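Local atomic coordinates of alginate biosynthesis protein AlgX (Pseudomonas aeruginosa, PDB entry 4KNC), a protein that takes part in the O-acetylation of the exopolysaccharide alginate and protects the polymer from degradation as it crosses the periplasm. Residues W151-A156 / P247-A252; V240-S245 / I295-T300. All coordinates share one frame; numbering follows the deposited sequence.

How the interactions relate
Both contacts lie in the SGNH hydrolase-like domain, their centres about 12 Å apart. Along the chain their segments alternate: 151-156, 240-245, 247-252, then 295-300. Interaction 2 pairs strands 237-240 and 293-298 of the parallel sheet and anchors the turn that carries S243, the inferred nucleophile; interaction 1 packs the start of helix 153-169, just after the inferred catalytic H150, against the chain entering helix 251-259. The two touch directly, with W151 NE1 2.9 Å from N244 O in a probable hydrogen bond and F251 CD2 packed on S245 OG. Together they join the nucleophile turn to the segment after the histidine, consistent with a shared role in shaping the active site.

Interaction 1: W151-A156 / P247-A252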
ATOM      1  N   TRP A 151      -3.928  13.971  -4.322  1.00 25.05           N
ATOM      2  CA  TRP A 151      -5.162  14.736  -4.261  1.00 30.14           C
ATOM      3  C   TRP A 151      -4.936  15.949  -3.364  1.00 28.46           C
ATOM      4  O   TRP A 151      -4.045  15.941  -2.522  1.00 26.77           O
ATOM      5  CB  TRP A 151      -6.357  13.883  -3.754  1.00 26.74           C
ATOM      6  CG  TRP A 151      -6.113  12.994  -2.544  1.00 30.60           C
ATOM      7  CD1 TRP A 151      -5.175  13.163  -1.550  1.00 26.98           C
ATOM      8  CD2 TRP A 151      -6.833  11.794  -2.210  1.00 28.19           C
ATOM      9  NE1 TRP A 151      -5.273  12.143  -0.625  1.00 25.82           N
ATOM     10  CE2 TRP A 151      -6.281  11.291  -1.012  1.00 31.12           C
ATOM     11  CE3 TRP A 151      -7.881  11.091  -2.819  1.00 24.18           C
ATOM     12  CZ2 TRP A 151      -6.744  10.114  -0.415  1.00 27.50           C
ATOM     13  CZ3 TRP A 151      -8.329   9.930  -2.231  1.00 27.68           C
ATOM     14  CH2 TRP A 151      -7.772   9.457  -1.032  1.00 28.65           C
ATOM     15  N   THR A 152      -5.722  16.997  -3.558  1.00 24.45           N
ATOM     16  CA  THR A 152      -5.757  18.086  -2.592  1.00 25.51           C
ATOM     17  C   THR A 152      -6.570  17.594  -1.390  1.00 36.61           C
ATOM     18  O   THR A 152      -7.244  16.566  -1.484  1.00 33.26           O
ATOM     19  CB  THR A 152      -6.482  19.302  -3.165  1.00 34.19           C
ATOM     20  OG1 THR A 152      -7.827  18.932  -3.533  1.00 31.75           O
ATOM     21  CG2 THR A 152      -5.734  19.844  -4.384  1.00 31.90           C
ATOM     22  N   PRO A 153      -6.509  18.317  -0.258  1.00 36.45           N
ATOM     23  CA  PRO A 153      -7.418  17.997   0.847  1.00 31.29           C
ATOM     24  C   PRO A 153      -8.892  17.935   0.431  1.00 29.97           C
ATOM     25  O   PRO A 153      -9.566  17.030   0.893  1.00 28.72           O
ATOM     26  CB  PRO A 153      -7.167  19.125   1.834  1.00 30.17           C
ATOM     27  CG  PRO A 153      -5.699  19.418   1.632  1.00 31.28           C
ATOM     28  CD  PRO A 153      -5.459  19.266   0.159  1.00 34.23           C
ATOM     29  N   HIS A 154      -9.362  18.829  -0.432  1.00 31.41           N
ATOM     30  CA  HIS A 154     -10.741  18.751  -0.928  1.00 34.33           C
ATOM     31  C   HIS A 154     -11.042  17.429  -1.660  1.00 34.90           C
ATOM     32  O   HIS A 154     -12.096  16.814  -1.450  1.00 39.26           O
ATOM     33  CB  HIS A 154     -11.074  19.966  -1.803  1.00 34.86           C
ATOM     34  CG  HIS A 154     -11.395  21.205  -1.017  1.00 46.40           C
ATOM     35  ND1 HIS A 154     -12.635  21.427  -0.450  1.00 43.11           N
ATOM     36  CD2 HIS A 154     -10.644  22.291  -0.712  1.00 41.84           C
ATOM     37  CE1 HIS A 154     -12.626  22.586   0.184  1.00 43.98           C
ATOM     38  NE2 HIS A 154     -11.431  23.132   0.037  1.00 49.88           N
ATOM     39  N   GLY A 155     -10.101  16.981  -2.493  1.00 30.76           N
ATOM     40  CA  GLY A 155     -10.220  15.692  -3.160  1.00 25.32           C
ATOM     41  C   GLY A 155     -10.318  14.544  -2.163  1.00 34.34           C
ATOM     42  O   GLY A 155     -11.166  13.647  -2.298  1.00 30.88           O
ATOM     43  N   ALA A 156      -9.442  14.574  -1.160  1.00 30.01           N
ATOM     44  CA  ALA A 156      -9.449  13.573  -0.099  1.00 28.49           C
ATOM     45  C   ALA A 156     -10.777  13.589   0.666  1.00 27.27           C
ATOM     46  O   ALA A 156     -11.259  12.554   1.097  1.00 29.42           O
ATOM     47  CB  ALA A 156      -8.285  13.812   0.865  1.00 24.42           C
ATOM     48  N   PRO A 247      -0.915  12.904   6.840  1.00 45.76           N
ATOM     49  CA  PRO A 247      -1.539  13.981   7.620  1.00 46.84           C
ATOM     50  C   PRO A 247      -1.845  15.242   6.814  1.00 41.07           C
ATOM     51  O   PRO A 247      -2.873  15.864   7.043  1.00 40.64           O
ATOM     52  CB  PRO A 247      -0.490  14.281   8.690  1.00 46.38           C
ATOM     53  CG  PRO A 247       0.259  12.991   8.843  1.00 43.85           C
ATOM     54  CD  PRO A 247       0.328  12.415   7.463  1.00 45.39           C
ATOM     55  N   ALA A 248      -0.973  15.594   5.876  1.00 35.83           N
ATOM     56  CA  ALA A 248      -1.128  16.822   5.098  1.00 33.66           C
ATOM     57  C   ALA A 248      -2.464  16.926   4.361  1.00 36.61           C
ATOM     58  O   ALA A 248      -2.968  18.025   4.173  1.00 34.72           O
ATOM     59  CB  ALA A 248       0.024  16.971   4.102  1.00 30.44           C
ATOM     60  N   TYR A 249      -3.027  15.794   3.931  1.00 33.72           N
ATOM     61  CA  TYR A 249      -4.238  15.846   3.125  1.00 29.16           C
ATOM     62  C   TYR A 249      -5.457  15.497   3.958  1.00 30.50           C
ATOM     63  O   TYR A 249      -6.582  15.676   3.507  1.00 30.90           O
ATOM     64  CB  TYR A 249      -4.129  14.946   1.890  1.00 35.86           C
ATOM     65  CG  TYR A 249      -2.787  15.080   1.227  1.00 36.51           C
ATOM     66  CD1 TYR A 249      -2.461  16.226   0.498  1.00 35.91           C
ATOM     67  CD2 TYR A 249      -1.826  14.086   1.362  1.00 28.43           C
ATOM     68  CE1 TYR A 249      -1.223  16.368  -0.092  1.00 27.90           C
ATOM     69  CE2 TYR A 249      -0.577  14.217   0.770  1.00 30.73           C
ATOM     70  CZ  TYR A 249      -0.281  15.355   0.045  1.00 36.86           C
ATOM     71  OH  TYR A 249       0.968  15.483  -0.536  1.00 36.81           O
ATOM     72  N   ASN A 250      -5.215  14.990   5.166  1.00 29.71           N
ATOM     73  CA  ASN A 250      -6.269  14.733   6.142  1.00 34.43           C
ATOM     74  C   ASN A 250      -7.336  13.693   5.719  1.00 31.55           C
ATOM     75  O   ASN A 250      -8.487  13.782   6.134  1.00 30.51           O
ATOM     76  CB  ASN A 250      -6.946  16.045   6.581  1.00 25.97           C
ATOM     77  CG  ASN A 250      -7.716  15.886   7.896  1.00 34.15           C
ATOM     78  OD1 ASN A 250      -7.178  15.348   8.855  1.00 31.62           O
ATOM     79  ND2 ASN A 250      -8.990  16.314   7.925  1.00 27.13           N
ATOM     80  N   PHE A 251      -6.950  12.712   4.913  1.00 30.54           N
ATOM     81  CA  PHE A 251      -7.874  11.659   4.483  1.00 24.08           C
ATOM     82  C   PHE A 251      -8.450  10.906   5.685  1.00 29.17           C
ATOM     83  O   PHE A 251      -9.670  10.728   5.781  1.00 28.94           O
ATOM     84  CB  PHE A 251      -7.185  10.710   3.500  1.00 31.91           C
ATOM     85  CG  PHE A 251      -8.065   9.584   2.988  1.00 31.56           C
ATOM     86  CD1 PHE A 251      -9.289   9.848   2.387  1.00 29.71           C
ATOM     87  CD2 PHE A 251      -7.629   8.262   3.058  1.00 25.85           C
ATOM     88  CE1 PHE A 251     -10.085   8.809   1.900  1.00 28.76           C
ATOM     89  CE2 PHE A 251      -8.412   7.214   2.556  1.00 35.23           C
ATOM     90  CZ  PHE A 251      -9.651   7.494   1.984  1.00 28.92           C
ATOM     91  N   ALA A 252      -7.595  10.505   6.623  1.00 28.33           N
ATOM     92  CA  ALA A 252      -8.083   9.840   7.847  1.00 28.69           C
ATOM     93  C   ALA A 252      -9.051  10.715   8.667  1.00 33.30           C
ATOM     94  O   ALA A 252     -10.055  10.230   9.186  1.00 30.12           O
ATOM     95  CB  ALA A 252      -6.926   9.398   8.709  1.00 27.92           C
TER
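The indole of W151 meets the phenyl of F251: CZ2 lies 3.7 Å from F251 CG, and CH2 sits above the centre of the phenyl face. The two planes are inclined at 44°, an oblique pair rather than a stack. F251 has its CG anti to the backbone N (chi1 -180°), which swings the ring toward the indole, while A156 O lies at its edge, 3.6 Å from CD1. On its pyrrole side W151 directs an edge toward the face of Y249 in an offset edge-to-face pair, with centroids 5.8 Å apart and planes at 63°. These three rings form an aromatic cluster. A156 CB lies over one face of the W151 indole, toward its rim, and 3.7 Å from Y249 O. The tight side also includes W151 O, 3.4 Å from Y249 CD1, and P153, whose CA packs on Y249 O at 3.6 Å with CD at the edge of the Y249 ring. The looser side begins at A248, partly exposed, and P247 is exposed. T152, at the N-cap of helix 153-169, accepts from G155 N through OG1 at 3.2 Å. The Y249 ring stacks with that of the inferred catalytic H150, and its OH bonds to K191; N244 is the polar partner of W151 NE1. The contact thus joins the N-terminal ends of helices 153-169 and 251-259, with L189 of strand 180-191 and F215 of strand 210-220 packed alongside P153.

Interaction 2: V240-S245 / I295-T300; sequences VGTSNS and IWEFAT
E297 extends from its strand with CG anti to the backbone N (chi1 166°), then bends at chi2 (-91°), and this bend carries its carboxylate to the turn of T242 and S245. T242 in turn holds OG1 between its backbone N and carbonyl carbon, where the hydroxyl donates to OE1 at 2.8 Å on the syn side. The other oxygen, OE2, accepts twice: T242 N reaches it at 2.9 Å from above the carboxylate plane, and S245 OG meets it on the anti side at a short 2.5 Å. Three donors therefore grip the buried carboxylate and fix its rotation, an environment that would probably favour the charged form. T242 OG1 also accepts from N244 N at 3.0 Å, making an ST turn, so the residue that binds E297 also shapes the 3-10 turn 243-245. This turn bears S243, the inferred nucleophile, whose OG bonds to H150, consistent with E297 acting as a second-shell residue that positions the nucleophile turn.

Before the turn, the backbones pair as parallel strands. V240 N donates to I295 O in an almost straight bond (175°), and E297 N returns one to V240 O at 2.9 Å. V240 and W296 project to the same face of the sheet, where V240 CG2 lies 3.9 Å from W296 CD1 and helix 275-282 covers both through L277. Strand 293-298 runs between strands 80-85 and 237-240, and the turn leads from the end of 237-240 toward helix 251-259.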
ATOM      1  N   VAL A 240      -4.319   1.637   6.141  1.00 31.43           N
ATOM      2  CA  VAL A 240      -2.977   1.442   5.615  1.00 32.60           C
ATOM      3  C   VAL A 240      -2.963   2.020   4.208  1.00 35.17           C
ATOM      4  O   VAL A 240      -3.958   1.917   3.488  1.00 32.30           O
ATOM      5  CB  VAL A 240      -2.527  -0.043   5.652  1.00 31.65           C
ATOM      6  CG1 VAL A 240      -2.308  -0.475   7.094  1.00 26.58           C
ATOM      7  CG2 VAL A 240      -3.542  -0.958   4.957  1.00 26.11           C
ATOM      8  N   GLY A 241      -1.863   2.669   3.835  1.00 31.55           N
ATOM      9  CA  GLY A 241      -1.856   3.455   2.617  1.00 30.72           C
ATOM     10  C   GLY A 241      -0.550   4.152   2.311  1.00 33.80           C
ATOM     11  O   GLY A 241       0.486   3.826   2.880  1.00 30.56           O
ATOM     12  N   THR A 242      -0.619   5.119   1.403  1.00 30.76           N
ATOM     13  CA  THR A 242       0.558   5.786   0.870  1.00 31.77           C
ATOM     14  C   THR A 242       0.674   7.193   1.441  1.00 34.42           C
ATOM     15  O   THR A 242      -0.020   7.539   2.404  1.00 33.49           O
ATOM     16  CB  THR A 242       0.432   5.911  -0.645  1.00 38.03           C
ATOM     17  OG1 THR A 242      -0.653   6.801  -0.951  1.00 31.99           O
ATOM     18  CG2 THR A 242       0.157   4.528  -1.269  1.00 32.57           C
ATOM     19  N   SER A 243       1.529   8.019   0.834  1.00 26.47           N
ATOM     20  CA  SER A 243       1.617   9.418   1.234  1.00 27.25           C
ATOM     21  C   SER A 243       0.242  10.094   1.115  1.00 31.40           C
ATOM     22  O   SER A 243      -0.064  10.984   1.893  1.00 29.36           O
ATOM     23  CB  SER A 243       2.710  10.181   0.449  1.00 27.67           C
ATOM     24  OG  SER A 243       2.392  10.310  -0.926  1.00 29.97           O
ATOM     25  N   ASN A 244      -0.599   9.629   0.182  1.00 30.98           N
ATOM     26  CA  ASN A 244      -1.984  10.145   0.053  1.00 33.58           C
ATOM     27  C   ASN A 244      -2.848  10.080   1.325  1.00 29.84           C
ATOM     28  O   ASN A 244      -3.756  10.915   1.514  1.00 27.48           O
ATOM     29  CB  ASN A 244      -2.734   9.457  -1.100  1.00 26.20           C
ATOM     30  CG  ASN A 244      -2.288   9.952  -2.469  1.00 31.65           C
ATOM     31  OD1 ASN A 244      -2.719  11.014  -2.933  1.00 25.94           O
ATOM     32  ND2 ASN A 244      -1.424   9.184  -3.125  1.00 30.14           N
ATOM     33  N   SER A 245      -2.588   9.090   2.180  1.00 29.16           N
ATOM     34  CA  SER A 245      -3.292   8.994   3.464  1.00 36.58           C
ATOM     35  C   SER A 245      -2.519   9.703   4.573  1.00 37.45           C
ATOM     36  O   SER A 245      -2.868   9.597   5.757  1.00 39.87           O
ATOM     37  CB  SER A 245      -3.563   7.535   3.865  1.00 30.49           C
ATOM     38  OG  SER A 245      -4.363   6.850   2.912  1.00 28.25           O
ATOM     39  N   ILE A 295      -8.840  -0.600   6.160  1.00 26.20           N
ATOM     40  CA  ILE A 295      -8.952   0.165   4.924  1.00 27.74           C
ATOM     41  C   ILE A 295      -7.588   0.251   4.222  1.00 30.91           C
ATOM     42  O   ILE A 295      -6.587   0.616   4.832  1.00 30.11           O
ATOM     43  CB  ILE A 295      -9.443   1.595   5.211  1.00 33.63           C
ATOM     44  CG1 ILE A 295     -10.763   1.568   5.983  1.00 35.19           C
ATOM     45  CG2 ILE A 295      -9.607   2.389   3.916  1.00 24.90           C
ATOM     46  CD1 ILE A 295     -11.138   2.932   6.510  1.00 33.75           C
ATOM     47  N   TRP A 296      -7.556  -0.057   2.933  1.00 27.68           N
ATOM     48  CA  TRP A 296      -6.296  -0.158   2.214  1.00 29.53           C
ATOM     49  C   TRP A 296      -6.327   0.729   0.984  1.00 31.48           C
ATOM     50  O   TRP A 296      -7.084   0.484   0.053  1.00 31.89           O
ATOM     51  CB  TRP A 296      -6.033  -1.623   1.841  1.00 26.43           C
ATOM     52  CG  TRP A 296      -4.714  -1.898   1.158  1.00 35.44           C
ATOM     53  CD1 TRP A 296      -3.631  -1.060   1.049  1.00 35.37           C
ATOM     54  CD2 TRP A 296      -4.359  -3.100   0.468  1.00 30.89           C
ATOM     55  NE1 TRP A 296      -2.617  -1.684   0.340  1.00 34.06           N
ATOM     56  CE2 TRP A 296      -3.046  -2.929  -0.034  1.00 37.98           C
ATOM     57  CE3 TRP A 296      -5.025  -4.299   0.215  1.00 33.07           C
ATOM     58  CZ2 TRP A 296      -2.394  -3.921  -0.764  1.00 39.78           C
ATOM     59  CZ3 TRP A 296      -4.371  -5.289  -0.507  1.00 36.24           C
ATOM     60  CH2 TRP A 296      -3.074  -5.092  -0.984  1.00 37.43           C
ATOM     61  N   GLU A 297      -5.489   1.764   0.997  1.00 28.38           N
ATOM     62  CA  GLU A 297      -5.485   2.787  -0.040  1.00 28.77           C
ATOM     63  C   GLU A 297      -4.223   2.730  -0.910  1.00 34.49           C
ATOM     64  O   GLU A 297      -3.102   2.716  -0.396  1.00 34.26           O
ATOM     65  CB  GLU A 297      -5.623   4.174   0.599  1.00 23.78           C
ATOM     66  CG  GLU A 297      -5.298   5.338  -0.345  1.00 24.88           C
ATOM     67  CD  GLU A 297      -3.809   5.754  -0.303  1.00 35.78           C
ATOM     68  OE1 GLU A 297      -3.180   5.791  -1.383  1.00 29.72           O
ATOM     69  OE2 GLU A 297      -3.271   6.044   0.796  1.00 37.41           O
ATOM     70  N   PHE A 298      -4.420   2.698  -2.226  1.00 33.38           N
ATOM     71  CA  PHE A 298      -3.323   2.763  -3.191  1.00 30.43           C
ATOM     72  C   PHE A 298      -3.855   3.200  -4.558  1.00 34.71           C
ATOM     73  O   PHE A 298      -5.071   3.215  -4.783  1.00 31.88           O
ATOM     74  CB  PHE A 298      -2.602   1.415  -3.292  1.00 26.51           C
ATOM     75  CG  PHE A 298      -3.510   0.253  -3.581  1.00 25.30           C
ATOM     76  CD1 PHE A 298      -4.132  -0.433  -2.544  1.00 27.39           C
ATOM     77  CD2 PHE A 298      -3.748  -0.156  -4.890  1.00 27.84           C
ATOM     78  CE1 PHE A 298      -4.988  -1.508  -2.800  1.00 28.55           C
ATOM     79  CE2 PHE A 298      -4.599  -1.230  -5.158  1.00 28.89           C
ATOM     80  CZ  PHE A 298      -5.221  -1.907  -4.105  1.00 27.75           C
ATOM     81  N   ALA A 299      -2.948   3.537  -5.470  1.00 28.27           N
ATOM     82  CA  ALA A 299      -3.325   4.003  -6.795  1.00 26.94           C
ATOM     83  C   ALA A 299      -3.240   2.922  -7.877  1.00 33.87           C
ATOM     84  O   ALA A 299      -2.898   1.773  -7.615  1.00 34.35           O
ATOM     85  CB  ALA A 299      -2.492   5.227  -7.195  1.00 30.83           C
ATOM     86  N   THR A 300      -3.524   3.318  -9.111  1.00 29.92           N
ATOM     87  CA  THR A 300      -3.794   2.358 -10.173  1.00 27.95           C
ATOM     88  C   THR A 300      -2.564   1.854 -10.941  1.00 38.19           C
ATOM     89  O   THR A 300      -2.713   1.073 -11.879  1.00 41.98           O
ATOM     90  CB  THR A 300      -4.810   2.957 -11.181  1.00 28.42           C
ATOM     91  OG1 THR A 300      -4.307   4.206 -11.696  1.00 30.53           O
ATOM     92  CG2 THR A 300      -6.154   3.204 -10.491  1.00 33.05           C
TER